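Local coordinates for monosaccharide ABC transporter substrate-binding protein, CUT2 family (Bradyrhizobium sp., PDB 4YHS), which probably binds a sugar or similar small solute outside the cytoplasm and delivers it to an ABC transporter of the CUT2 family, at residues Y72-G75 / V76-G79. Residues are numbered along the deposited sequence; the frame is centred on the assembly and turned at random.
Sequences YWLG and VDYG
One face of the Trp73 indole carries Val76 CG2, 3.9 Å above the ring plane and displaced toward the rim, with CD1 of Tyr72 lying over the same face; at closest range CG2 is 4.0 Å from Trp73 CE3. The phenol ring of Tyr72 meets that methyl too, obliquely, through CE1 at 3.9 Å from Val76 CG2. One branch of Val76 thus serves both aromatic rings. It gets there because CG2 stands anti to the carbonyl carbon, with CG1 anti to the backbone N (chi1 -173°), which also brings CG2 within 3.4 Å of Tyr72 O. His67 and Phe65 meet Trp73 edge-to-face, extending the aromatic cluster.

Beneath the side chains run four successive i+4 to i backbone hydrogen bonds (N-H to O), from Val76 N to Tyr72 O (3.1 Å) through Gly79 N to Gly75 O (3.1 Å); the middle pair, Asp77 N to Trp73 O and Tyr78 N to Leu74 O, are each 2.9 Å. The buried carboxylate of Asp77 accepts a hydrogen bond at OD2 from the backbone N of Val352, tying the helix to the C-terminal segment.

Near the start of the helix, Asp70 OD1 accepts a hydrogen bond from Trp73 N, while the Tyr72 side chain lies about 4 Å from a bound Bis-Tris molecule, probably from the crystallisation liquor, and the Tyr72 OH is hydrogen-bonded to Asp297 OD2. These residues form the first turns of helix 71-87, the crossover of the beta-alpha-beta unit formed with parallel strands 60-65 and 90-95, in one of the two Rossmann-like lobes of a periplasmic binding protein, where the helix start probably borders the ligand cleft.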
loop_
_atom_site.group_PDB
_atom_site.type_symbol
_atom_site.label_atom_id
_atom_site.label_comp_id
_atom_site.label_asym_id
_atom_site.label_seq_id
_atom_site.Cartn_x
_atom_site.Cartn_y
_atom_site.Cartn_z
ATOM N N TYR A 72 0.434 1.069 8.819
ATOM C CA TYR A 72 0.730 1.342 7.432
ATOM C C TYR A 72 1.592 2.603 7.318
ATOM O O TYR A 72 2.676 2.561 6.745
ATOM C CB TYR A 72 -0.556 1.505 6.608
ATOM C CG TYR A 72 -0.256 1.615 5.120
ATOM C CD1 TYR A 72 0.057 2.840 4.526
ATOM C CD2 TYR A 72 -0.273 0.481 4.317
ATOM C CE1 TYR A 72 0.362 2.924 3.166
ATOM C CE2 TYR A 72 -0.001 0.558 2.957
ATOM C CZ TYR A 72 0.307 1.789 2.388
ATOM O OH TYR A 72 0.600 1.883 1.041
ATOM N N TRP A 73 1.127 3.723 7.857
ATOM C CA TRP A 73 1.899 4.961 7.757
ATOM C C TRP A 73 3.134 4.934 8.656
ATOM O O TRP A 73 4.137 5.576 8.338
ATOM C CB TRP A 73 0.976 6.183 8.014
ATOM C CG TRP A 73 0.117 6.328 6.788
ATOM C CD1 TRP A 73 -1.128 5.798 6.574
ATOM C CD2 TRP A 73 0.484 6.973 5.558
ATOM N NE1 TRP A 73 -1.559 6.094 5.304
ATOM C CE2 TRP A 73 -0.590 6.821 4.666
ATOM C CE3 TRP A 73 1.615 7.667 5.133
ATOM C CZ2 TRP A 73 -0.562 7.334 3.368
ATOM C CZ3 TRP A 73 1.630 8.188 3.820
ATOM C CH2 TRP A 73 0.554 8.025 2.980
ATOM N N LEU A 74 3.121 4.142 9.731
ATOM C CA LEU A 74 4.358 3.908 10.465
ATOM C C LEU A 74 5.388 3.214 9.570
ATOM O O LEU A 74 6.572 3.517 9.607
ATOM C CB LEU A 74 4.071 3.085 11.724
ATOM C CG LEU A 74 5.168 2.948 12.773
ATOM C CD1 LEU A 74 5.509 4.313 13.372
ATOM C CD2 LEU A 74 4.716 1.958 13.875
ATOM N N GLY A 75 4.944 2.261 8.764
ATOM C CA GLY A 75 5.817 1.638 7.782
ATOM C C GLY A 75 6.385 2.608 6.752
ATOM O O GLY A 75 7.581 2.588 6.437
ATOM N N VAL A 76 5.539 3.496 6.229
ATOM C CA VAL A 76 6.037 4.494 5.304
ATOM C C VAL A 76 7.068 5.405 6.014
ATOM O O VAL A 76 8.108 5.735 5.429
ATOM C CB VAL A 76 4.905 5.349 4.720
ATOM C CG1 VAL A 76 5.452 6.238 3.652
ATOM C CG2 VAL A 76 3.802 4.482 4.168
ATOM N N ASP A 77 6.775 5.792 7.260
ATOM C CA ASP A 77 7.686 6.614 8.074
ATOM C C ASP A 77 9.062 5.944 8.184
ATOM O O ASP A 77 10.104 6.576 8.022
ATOM C CB ASP A 77 7.104 6.848 9.463
ATOM C CG ASP A 77 8.029 7.644 10.356
ATOM O OD1 ASP A 77 8.352 8.805 10.022
ATOM O OD2 ASP A 77 8.407 7.118 11.399
ATOM N N TYR A 78 9.046 4.668 8.525
ATOM C CA TYR A 78 10.272 3.896 8.667
ATOM C C TYR A 78 11.110 3.948 7.389
ATOM O O TYR A 78 12.301 4.180 7.453
ATOM C CB TYR A 78 9.925 2.444 9.034
ATOM C CG TYR A 78 11.116 1.525 9.119
ATOM C CD1 TYR A 78 11.921 1.491 10.265
ATOM C CD2 TYR A 78 11.423 0.669 8.075
ATOM C CE1 TYR A 78 13.012 0.651 10.338
ATOM C CE2 TYR A 78 12.501 -0.187 8.146
ATOM C CZ TYR A 78 13.302 -0.185 9.271
ATOM O OH TYR A 78 14.389 -1.041 9.364
ATOM N N GLY A 79 10.476 3.764 6.232
ATOM C CA GLY A 79 11.153 3.796 4.946
ATOM C C GLY A 79 11.760 5.157 4.677
ATOM O O GLY A 79 12.918 5.260 4.302
#